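Local coordinates for protease (Helicobacter pylori, PDB 5EUF), which is probably a zinc-dependent M16-family peptidase that acts as a virulence factor, cleaving the cytoplasmic domain of human junctional adhesion molecule A and weakening the gastric epithelial barrier, at residues V19-P23 with S202-F206; G29-V33 with T97-L102; N152-V156 with A237-V241; A323-Q327 with T414-K418. All blocks are in the same frame, centred on the assembly; numbering follows the deposited sequence.

Contact 1: V19-P23 with S202-F206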
loop_
_atom_site.group_PDB
_atom_site.type_symbol
_atom_site.label_atom_id
_atom_site.label_comp_id
_atom_site.label_asym_id
_atom_site.label_seq_id
_atom_site.Cartn_x
_atom_site.Cartn_y
_atom_site.Cartn_z
ATOM N N VAL B 19 -12.683 -27.254 -18.561
ATOM C CA VAL B 19 -11.754 -28.004 -19.394
ATOM C C VAL B 19 -11.838 -27.530 -20.838
ATOM O O VAL B 19 -12.894 -27.609 -21.463
ATOM C CB VAL B 19 -12.030 -29.520 -19.343
ATOM C CG1 VAL B 19 -10.844 -30.294 -19.899
ATOM C CG2 VAL B 19 -12.325 -29.955 -17.921
ATOM N N VAL B 20 -10.722 -27.034 -21.362
ATOM C CA VAL B 20 -10.687 -26.509 -22.720
ATOM C C VAL B 20 -9.716 -27.290 -23.601
ATOM O O VAL B 20 -8.520 -27.371 -23.309
ATOM C CB VAL B 20 -10.296 -25.021 -22.744
ATOM C CG1 VAL B 20 -10.299 -24.499 -24.172
ATOM C CG2 VAL B 20 -11.242 -24.206 -21.865
ATOM N N SER B 21 -10.248 -27.860 -24.678
ATOM C CA SER B 21 -9.451 -28.611 -25.637
ATOM C C SER B 21 -9.307 -27.831 -26.940
ATOM O O SER B 21 -10.301 -27.428 -27.543
ATOM C CB SER B 21 -10.088 -29.978 -25.902
ATOM O OG SER B 21 -9.462 -30.636 -26.990
ATOM N N VAL B 22 -8.068 -27.613 -27.369
ATOM C CA VAL B 22 -7.811 -26.902 -28.617
ATOM C C VAL B 22 -6.997 -27.778 -29.569
ATOM O O VAL B 22 -5.770 -27.692 -29.605
ATOM C CB VAL B 22 -7.061 -25.573 -28.376
ATOM C CG1 VAL B 22 -7.089 -24.711 -29.631
ATOM C CG2 VAL B 22 -7.671 -24.820 -27.207
ATOM N N PRO B 23 -7.686 -28.635 -30.338
ATOM C CA PRO B 23 -7.022 -29.566 -31.254
ATOM C C PRO B 23 -6.249 -28.861 -32.363
ATOM O O PRO B 23 -6.648 -27.786 -32.813
ATOM C CB PRO B 23 -8.184 -30.375 -31.842
ATOM C CG PRO B 23 -9.294 -30.216 -30.869
ATOM C CD PRO B 23 -9.144 -28.837 -30.311
ATOM N N SER B 202 -10.402 -34.172 -28.636
ATOM C CA SER B 202 -11.087 -33.454 -27.566
ATOM C C SER B 202 -11.820 -34.387 -26.606
ATOM O O SER B 202 -11.777 -34.193 -25.390
ATOM C CB SER B 202 -12.074 -32.445 -28.153
ATOM O OG SER B 202 -11.396 -31.406 -28.832
ATOM N N GLN B 203 -12.495 -35.395 -27.152
ATOM C CA GLN B 203 -13.243 -36.339 -26.329
ATOM C C GLN B 203 -12.300 -37.200 -25.494
ATOM O O GLN B 203 -12.690 -37.720 -24.448
ATOM C CB GLN B 203 -14.143 -37.223 -27.194
ATOM C CG GLN B 203 -15.290 -36.479 -27.865
ATOM C CD GLN B 203 -16.311 -35.951 -26.873
ATOM O OE1 GLN B 203 -16.412 -36.436 -25.744
ATOM N NE2 GLN B 203 -17.077 -34.949 -27.291
ATOM N N LYS B 204 -11.063 -37.346 -25.957
ATOM C CA LYS B 204 -10.045 -38.044 -25.179
ATOM C C LYS B 204 -9.535 -37.136 -24.067
ATOM O O LYS B 204 -9.298 -37.587 -22.947
ATOM C CB LYS B 204 -8.886 -38.500 -26.067
ATOM C CG LYS B 204 -7.790 -39.235 -25.305
ATOM C CD LYS B 204 -6.656 -39.670 -26.222
ATOM C CE LYS B 204 -5.531 -40.332 -25.436
ATOM N NZ LYS B 204 -6.005 -41.528 -24.683
ATOM N N VAL B 205 -9.368 -35.855 -24.386
ATOM C CA VAL B 205 -8.967 -34.858 -23.399
ATOM C C VAL B 205 -9.993 -34.781 -22.276
ATOM O O VAL B 205 -9.641 -34.801 -21.095
ATOM C CB VAL B 205 -8.800 -33.455 -24.031
ATOM C CG1 VAL B 205 -8.649 -32.393 -22.952
ATOM C CG2 VAL B 205 -7.610 -33.426 -24.972
ATOM N N PHE B 206 -11.265 -34.710 -22.653
ATOM C CA PHE B 206 -12.344 -34.572 -21.683
ATOM C C PHE B 206 -12.443 -35.775 -20.751
ATOM O O PHE B 206 -12.465 -35.612 -19.531
ATOM C CB PHE B 206 -13.677 -34.350 -22.400
ATOM C CG PHE B 206 -13.794 -33.002 -23.049
ATOM C CD1 PHE B 206 -13.108 -31.912 -22.538
ATOM C CD2 PHE B 206 -14.584 -32.822 -24.171
ATOM C CE1 PHE B 206 -13.209 -30.670 -23.131
ATOM C CE2 PHE B 206 -14.690 -31.580 -24.769
ATOM C CZ PHE B 206 -14.000 -30.503 -24.249
#
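Strand 19-23 runs nearly antiparallel to the first turn of helix 202-213: the axes of the two short segments make an angle of 152° and approach to 8.4 Å. Val19 points at the helix and packs CG1 on Val205 CG1 (4.3 Å) and on Phe206 CD1 (3.8 Å), while its carbonyl O lies 3.5 Å from Phe206 CE1, at the edge of the ring and near its plane. Val20 faces away, into the other side of the sheet. Ser21 turns back to the helix, and its OG hydrogen-bonds Ser202 OG at 2.8 Å, a hydroxyl pair in which either may donate; the same OG lies 3.9 Å from Val205 CG2, so this polar link is flanked by hydrocarbon. Val22 again looks away. Pro23 ends the segment with CG 3.2 Å from Ser202 OG, close against the start of the helix. The arrangement is helix-on-sheet packing in an alpha+beta domain of the M16 fold. Strand 18-23 lies between strands 9-12 and 192-198, bonded through its backbone to both; Phe206 also reaches Val11 and Val205 reaches Val196, whereas Val20 and Val22 meet helix 365-376 across the sheet.

Contact 2: G29-V33 with T97-L102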
loop_
_atom_site.group_PDB
_atom_site.type_symbol
_atom_site.label_atom_id
_atom_site.label_comp_id
_atom_site.label_asym_id
_atom_site.label_seq_id
_atom_site.Cartn_x
_atom_site.Cartn_y
_atom_site.Cartn_z
ATOM N N GLY B 29 1.755 -35.269 -32.810
ATOM C CA GLY B 29 2.236 -35.777 -31.541
ATOM C C GLY B 29 2.318 -34.718 -30.461
ATOM O O GLY B 29 1.864 -34.937 -29.344
ATOM N N VAL B 30 2.883 -33.567 -30.804
ATOM C CA VAL B 30 3.176 -32.521 -29.831
ATOM C C VAL B 30 1.924 -31.888 -29.221
ATOM O O VAL B 30 1.029 -31.439 -29.937
ATOM C CB VAL B 30 4.033 -31.411 -30.468
ATOM C CG1 VAL B 30 4.417 -30.368 -29.430
ATOM C CG2 VAL B 30 5.272 -32.009 -31.110
ATOM N N ILE B 31 1.864 -31.867 -27.892
ATOM C CA ILE B 31 0.786 -31.189 -27.176
ATOM C C ILE B 31 1.325 -30.385 -26.000
ATOM O O ILE B 31 2.494 -30.505 -25.634
ATOM C CB ILE B 31 -0.273 -32.172 -26.630
ATOM C CG1 ILE B 31 0.320 -33.015 -25.498
ATOM C CG2 ILE B 31 -0.846 -33.043 -27.741
ATOM C CD1 ILE B 31 -0.694 -33.868 -24.784
ATOM N N GLU B 32 0.461 -29.567 -25.409
ATOM C CA GLU B 32 0.789 -28.888 -24.162
ATOM C C GLU B 32 -0.369 -28.995 -23.178
ATOM O O GLU B 32 -1.517 -28.706 -23.520
ATOM C CB GLU B 32 1.140 -27.419 -24.404
ATOM C CG GLU B 32 1.491 -26.681 -23.119
ATOM C CD GLU B 32 2.018 -25.283 -23.359
ATOM O OE1 GLU B 32 1.523 -24.340 -22.708
ATOM O OE2 GLU B 32 2.938 -25.127 -24.189
ATOM N N VAL B 33 -0.060 -29.414 -21.954
ATOM C CA VAL B 33 -1.075 -29.583 -20.922
ATOM C C VAL B 33 -1.026 -28.435 -19.921
ATOM O O VAL B 33 -0.093 -28.340 -19.129
ATOM C CB VAL B 33 -0.898 -30.916 -20.172
ATOM C CG1 VAL B 33 -2.045 -31.132 -19.206
ATOM C CG2 VAL B 33 -0.807 -32.066 -21.159
ATOM N N THR B 97 4.849 -31.951 -23.967
ATOM C CA THR B 97 5.113 -33.350 -24.284
ATOM C C THR B 97 4.313 -33.819 -25.498
ATOM O O THR B 97 3.877 -33.009 -26.317
ATOM C CB THR B 97 4.801 -34.261 -23.076
ATOM O OG1 THR B 97 4.986 -35.633 -23.447
ATOM C CG2 THR B 97 3.373 -34.050 -22.597
ATOM N N SER B 98 4.140 -35.132 -25.618
ATOM C CA SER B 98 3.339 -35.702 -26.695
ATOM C C SER B 98 2.005 -36.203 -26.154
ATOM O O SER B 98 1.776 -36.185 -24.945
ATOM C CB SER B 98 4.093 -36.835 -27.390
ATOM O OG SER B 98 4.410 -37.866 -26.475
ATOM N N GLU B 99 1.127 -36.650 -27.047
ATOM C CA GLU B 99 -0.207 -37.089 -26.643
ATOM C C GLU B 99 -0.139 -38.405 -25.875
ATOM O O GLU B 99 -1.067 -38.756 -25.145
ATOM C CB GLU B 99 -1.127 -37.229 -27.861
ATOM C CG GLU B 99 -0.923 -38.499 -28.678
ATOM C CD GLU B 99 -1.825 -39.636 -28.231
ATOM O OE1 GLU B 99 -2.778 -39.373 -27.466
ATOM O OE2 GLU B 99 -1.577 -40.791 -28.640
ATOM N N ALA B 100 0.963 -39.128 -26.043
ATOM C CA ALA B 100 1.162 -40.385 -25.338
ATOM C C ALA B 100 1.330 -40.144 -23.841
ATOM O O ALA B 100 1.055 -41.024 -23.026
ATOM C CB ALA B 100 2.368 -41.124 -25.897
ATOM N N ASN B 101 1.778 -38.943 -23.485
ATOM C CA ASN B 101 1.985 -38.591 -22.086
ATOM C C ASN B 101 0.914 -37.643 -21.559
ATOM O O ASN B 101 1.073 -37.046 -20.495
ATOM C CB ASN B 101 3.369 -37.972 -21.895
ATOM C CG ASN B 101 4.486 -38.951 -22.186
ATOM O OD1 ASN B 101 5.381 -38.672 -22.983
ATOM N ND2 ASN B 101 4.436 -40.112 -21.546
ATOM N N LEU B 102 -0.176 -37.511 -22.306
ATOM C CA LEU B 102 -1.302 -36.691 -21.872
ATOM C C LEU B 102 -1.907 -37.225 -20.581
ATOM O O LEU B 102 -2.224 -36.461 -19.671
ATOM C CB LEU B 102 -2.374 -36.630 -22.959
ATOM C CG LEU B 102 -3.668 -35.937 -22.526
ATOM C CD1 LEU B 102 -3.419 -34.463 -22.243
ATOM C CD2 LEU B 102 -4.756 -36.117 -23.569
#
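Backbone hydrogen bonds set the register of this antiparallel strand pair. Ile31 and Thr97 form a hydrogen-bonded pair, with Ile31 N to Thr97 O at 2.8 Å and Thr97 N to Ile31 O at 3.2 Å; Val30 and Ser98 follow as a non-hydrogen-bonded pair, CA to CA 4.5 Å. Where strand 91-98 ends, Glu99 N makes a weak bond to Gly29 O (3.0 Å), and Ser98 CA adds a CA-H...O contact to the same Gly29 O at 3.1 Å. Gly29 adopts a positive phi (86°), which glycine enters more readily than other residues. Apolar packing takes over beyond the paired residues, as a short 3-10 segment, with Asn101 N bonded to Ser98 O (3.1 Å), turns the chain into helix 102-113. Ile31, with the largest area covered across the contact, lays CD1 on Leu102 CB (3.7 Å) and Glu99 CA (3.8 Å), and Val33 CG2 meets Leu102 CD1 at 3.7 Å. This is a beta-to-alpha connection folding a helix back over its own sheet. Strand 30-37 is also bonded to strand 192-198 on its other edge; Val33 continues onto Leu106 and Phe109 of helix 102-113, and Glu32, facing away from that helix, salt-bridges Arg92 and touches Ala369 of helix 365-376.

Contact 3: N152-V156 with A237-V241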
loop_
_atom_site.group_PDB
_atom_site.type_symbol
_atom_site.label_atom_id
_atom_site.label_comp_id
_atom_site.label_asym_id
_atom_site.label_seq_id
_atom_site.Cartn_x
_atom_site.Cartn_y
_atom_site.Cartn_z
ATOM N N ASN B 152 4.814 0.649 -7.104
ATOM C CA ASN B 152 4.609 1.296 -5.810
ATOM C C ASN B 152 4.106 2.724 -5.984
ATOM O O ASN B 152 3.308 3.217 -5.184
ATOM C CB ASN B 152 5.902 1.311 -4.989
ATOM C CG ASN B 152 6.350 -0.072 -4.573
ATOM O OD1 ASN B 152 7.529 -0.293 -4.290
ATOM N ND2 ASN B 152 5.413 -1.013 -4.531
ATOM N N THR B 153 4.585 3.381 -7.036
ATOM C CA THR B 153 4.262 4.780 -7.286
ATOM C C THR B 153 2.961 4.930 -8.070
ATOM O O THR B 153 2.096 5.728 -7.704
ATOM C CB THR B 153 5.398 5.483 -8.059
ATOM O OG1 THR B 153 6.655 5.187 -7.440
ATOM C CG2 THR B 153 5.187 6.989 -8.079
ATOM N N ALA B 154 2.833 4.158 -9.144
ATOM C CA ALA B 154 1.694 4.263 -10.050
ATOM C C ALA B 154 0.383 3.873 -9.375
ATOM O O ALA B 154 -0.658 4.479 -9.632
ATOM C CB ALA B 154 1.927 3.404 -11.284
ATOM N N TYR B 155 0.442 2.853 -8.524
ATOM C CA TYR B 155 -0.729 2.393 -7.785
ATOM C C TYR B 155 -0.543 2.631 -6.291
ATOM O O TYR B 155 0.551 2.450 -5.753
ATOM C CB TYR B 155 -0.996 0.911 -8.045
ATOM C CG TYR B 155 -1.351 0.564 -9.476
ATOM C CD1 TYR B 155 -2.668 0.619 -9.921
ATOM C CD2 TYR B 155 -0.373 0.156 -10.374
ATOM C CE1 TYR B 155 -3.001 0.289 -11.220
ATOM C CE2 TYR B 155 -0.697 -0.176 -11.679
ATOM C CZ TYR B 155 -2.012 -0.109 -12.095
ATOM O OH TYR B 155 -2.337 -0.438 -13.392
ATOM N N VAL B 156 -1.617 3.025 -5.622
ATOM C CA VAL B 156 -1.548 3.386 -4.212
ATOM C C VAL B 156 -2.386 2.439 -3.359
ATOM O O VAL B 156 -2.027 2.111 -2.228
ATOM C CB VAL B 156 -2.027 4.836 -3.995
ATOM C CG1 VAL B 156 -2.007 5.201 -2.522
ATOM C CG2 VAL B 156 -1.165 5.798 -4.797
ATOM N N ALA B 237 0.269 13.784 -12.088
ATOM C CA ALA B 237 1.549 13.100 -12.246
ATOM C C ALA B 237 2.129 12.603 -10.926
ATOM O O ALA B 237 2.010 13.262 -9.896
ATOM C CB ALA B 237 2.545 14.021 -12.937
ATOM N N ARG B 238 2.760 11.434 -10.968
ATOM C CA ARG B 238 3.438 10.875 -9.802
ATOM C C ARG B 238 4.881 10.534 -10.148
ATOM O O ARG B 238 5.141 9.868 -11.148
ATOM C CB ARG B 238 2.704 9.631 -9.293
ATOM C CG ARG B 238 1.241 9.874 -8.955
ATOM C CD ARG B 238 0.514 8.588 -8.592
ATOM N NE ARG B 238 -0.915 8.823 -8.397
ATOM C CZ ARG B 238 -1.809 7.870 -8.156
ATOM N NH1 ARG B 238 -1.428 6.602 -8.079
ATOM N NH2 ARG B 238 -3.088 8.182 -7.995
ATOM N N THR B 239 5.823 11.007 -9.337
ATOM C CA THR B 239 7.234 10.705 -9.568
ATOM C C THR B 239 7.930 10.151 -8.328
ATOM O O THR B 239 7.467 10.328 -7.198
ATOM C CB THR B 239 8.028 11.946 -10.035
ATOM O OG1 THR B 239 8.206 12.847 -8.933
ATOM C CG2 THR B 239 7.317 12.653 -11.176
ATOM N N ALA B 240 9.055 9.489 -8.564
ATOM C CA ALA B 240 9.876 8.926 -7.507
ATOM C C ALA B 240 11.290 8.699 -8.025
ATOM O O ALA B 240 11.482 8.166 -9.117
ATOM C CB ALA B 240 9.276 7.629 -7.000
ATOM N N VAL B 241 12.280 9.117 -7.248
ATOM C CA VAL B 241 13.669 8.881 -7.611
ATOM C C VAL B 241 14.241 7.769 -6.747
ATOM O O VAL B 241 14.067 7.770 -5.529
ATOM C CB VAL B 241 14.522 10.154 -7.457
ATOM C CG1 VAL B 241 15.996 9.833 -7.642
ATOM C CG2 VAL B 241 14.071 11.213 -8.450
#
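Arg238 and Thr153 account for most of the surface buried here. Arg238, on the outermost strand within this chain, 238-243, stretches an almost fully extended side chain across the C-terminal end of helix 142-154. Its CD lies 3.4 Å from Thr153 O, and its NH1 is 2.7 Å from Ala154 O, though at an angle too poor for a hydrogen bond; that carbonyl is bonded instead by Lys257. Val156 CG2 comes within 3.4 Å of the same Arg238 NH1. Thr153 points at the strand, packing CG2 on Arg238 CB (3.8 Å) and bringing OG1 to 3.6 Å from Ala240 CB, while its hydroxyl is hydrogen-bonded to Arg149 O one turn earlier. Arg238, Thr239 and Ala240 also pair antiparallel with a strand of the second subunit, so the sheet continues across the dimer interface, and Val156 O accepts a bond from His161 of that subunit. The arrangement is packing of a helix end against a beta-sheet, here combined with edge-to-edge beta association of two subunits.

Contact 4: A323-Q327 with T414-K418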
loop_
_atom_site.group_PDB
_atom_site.type_symbol
_atom_site.label_atom_id
_atom_site.label_comp_id
_atom_site.label_asym_id
_atom_site.label_seq_id
_atom_site.Cartn_x
_atom_site.Cartn_y
_atom_site.Cartn_z
ATOM N N ALA B 323 19.002 10.393 -16.540
ATOM C CA ALA B 323 17.689 9.795 -16.762
ATOM C C ALA B 323 16.675 10.816 -17.272
ATOM O O ALA B 323 15.772 10.471 -18.032
ATOM C CB ALA B 323 17.183 9.146 -15.482
ATOM N N GLU B 324 16.827 12.069 -16.853
ATOM C CA GLU B 324 15.919 13.130 -17.279
ATOM C C GLU B 324 16.020 13.368 -18.780
ATOM O O GLU B 324 15.043 13.753 -19.422
ATOM C CB GLU B 324 16.208 14.433 -16.527
ATOM C CG GLU B 324 16.008 14.352 -15.023
ATOM C CD GLU B 324 17.231 13.827 -14.298
ATOM O OE1 GLU B 324 18.243 13.539 -14.970
ATOM O OE2 GLU B 324 17.181 13.705 -13.056
ATOM N N ALA B 325 17.209 13.137 -19.332
ATOM C CA ALA B 325 17.430 13.293 -20.766
ATOM C C ALA B 325 16.639 12.248 -21.545
ATOM O O ALA B 325 16.173 12.508 -22.655
ATOM C CB ALA B 325 18.913 13.194 -21.092
ATOM N N LEU B 326 16.490 11.067 -20.953
ATOM C CA LEU B 326 15.706 9.998 -21.559
ATOM C C LEU B 326 14.224 10.339 -21.550
ATOM O O LEU B 326 13.513 10.080 -22.520
ATOM C CB LEU B 326 15.941 8.674 -20.830
ATOM C CG LEU B 326 17.350 8.090 -20.917
ATOM C CD1 LEU B 326 17.437 6.793 -20.128
ATOM C CD2 LEU B 326 17.740 7.865 -22.369
ATOM N N GLN B 327 13.762 10.920 -20.446
ATOM C CA GLN B 327 12.363 11.300 -20.315
ATOM C C GLN B 327 12.005 12.411 -21.294
ATOM O O GLN B 327 10.937 12.393 -21.906
ATOM C CB GLN B 327 12.048 11.750 -18.890
ATOM C CG GLN B 327 10.572 12.026 -18.668
ATOM C CD GLN B 327 10.316 12.977 -17.522
ATOM O OE1 GLN B 327 11.244 13.573 -16.976
ATOM N NE2 GLN B 327 9.049 13.129 -17.153
ATOM N N THR B 414 6.374 8.323 -13.245
ATOM C CA THR B 414 7.764 8.354 -13.672
ATOM C C THR B 414 8.713 7.977 -12.541
ATOM O O THR B 414 8.678 8.572 -11.467
ATOM C CB THR B 414 8.146 9.743 -14.206
ATOM O OG1 THR B 414 7.277 10.097 -15.289
ATOM C CG2 THR B 414 9.582 9.751 -14.687
ATOM N N VAL B 415 9.565 6.987 -12.786
ATOM C CA VAL B 415 10.537 6.562 -11.784
ATOM C C VAL B 415 11.954 6.595 -12.345
ATOM O O VAL B 415 12.242 5.969 -13.364
ATOM C CB VAL B 415 10.228 5.145 -11.264
ATOM C CG1 VAL B 415 11.299 4.691 -10.284
ATOM C CG2 VAL B 415 8.853 5.110 -10.615
ATOM N N PHE B 416 12.834 7.332 -11.672
ATOM C CA PHE B 416 14.229 7.451 -12.088
ATOM C C PHE B 416 15.132 6.514 -11.292
ATOM O O PHE B 416 14.965 6.353 -10.082
ATOM C CB PHE B 416 14.716 8.893 -11.925
ATOM C CG PHE B 416 13.979 9.887 -12.775
ATOM C CD1 PHE B 416 13.765 9.646 -14.122
ATOM C CD2 PHE B 416 13.497 11.065 -12.223
ATOM C CE1 PHE B 416 13.086 10.566 -14.904
ATOM C CE2 PHE B 416 12.818 11.986 -12.999
ATOM C CZ PHE B 416 12.613 11.736 -14.340
ATOM N N LEU B 417 16.096 5.903 -11.974
ATOM C CA LEU B 417 17.063 5.041 -11.304
ATOM C C LEU B 417 18.466 5.635 -11.387
ATOM O O LEU B 417 19.040 5.756 -12.467
ATOM C CB LEU B 417 17.042 3.640 -11.907
ATOM C CG LEU B 417 17.750 2.569 -11.079
ATOM C CD1 LEU B 417 17.185 2.534 -9.671
ATOM C CD2 LEU B 417 17.618 1.212 -11.743
ATOM N N LYS B 418 19.007 6.007 -10.231
ATOM C CA LYS B 418 20.299 6.677 -10.145
ATOM C C LYS B 418 21.172 6.009 -9.080
ATOM O O LYS B 418 20.677 5.191 -8.306
ATOM C CB LYS B 418 20.094 8.159 -9.820
ATOM C CG LYS B 418 19.295 8.926 -10.851
ATOM C CD LYS B 418 19.126 10.374 -10.429
ATOM C CE LYS B 418 18.457 11.186 -11.522
ATOM N NZ LYS B 418 18.356 12.627 -11.159
#
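One salt bridge joins the segments: Lys418 NZ donates a very short hydrogen bond of 2.5 Å to Glu324 OE2, linking the first turn of helix 323-338 to the end of strand 412-418. Ala323 N is satisfied outside the two segments, by the carboxylate of Glu250. Within the helix, Gln327 N bonds to Ala323 O at 3.2 Å, the regular i to i+4 link. The helix crosses one face of the five-stranded sheet of the second alpha+beta domain, nearly antiparallel to the strand (147° between the axes of the short segments), with helix 142-154 against the other face at Val415. Strand backbone groups are met on both sides: Phe416 pairs with Ala240 and Val242, Val415 with Ala253. Next to the ion pair, Phe416 CD1 packs 3.7 Å from Ala323 CB, and Gln327 OE1 approaches the edge of the ring, 3.5 Å from Phe416 CZ. Gln327 NE2 stays 4.0 Å from Thr414 OG1, too far for a hydrogen bond.

From the N terminus, strand 18-23 opens contact 1, which closes only at helix 202-213, 179 residues on. Nested inside that loop, contact 2 joins strand 30-37 to the end of strand 91-98; the two touch through Val205 and Leu102, and both reach the six-stranded sheet. Contact 3 starts at helix 142-154, within the span of contact 1, and ends at strand 238-243 beyond it, so these two cross although their centres are about 45 Å apart. Contact 4 follows in series, bringing the C-terminal strand 412-418 back to helix 323-338. Its strand neighbours 238-243 in the five-stranded sheet, which joins contacts 3 and 4 on the opposite side of the chain's centre from contacts 1 and 2.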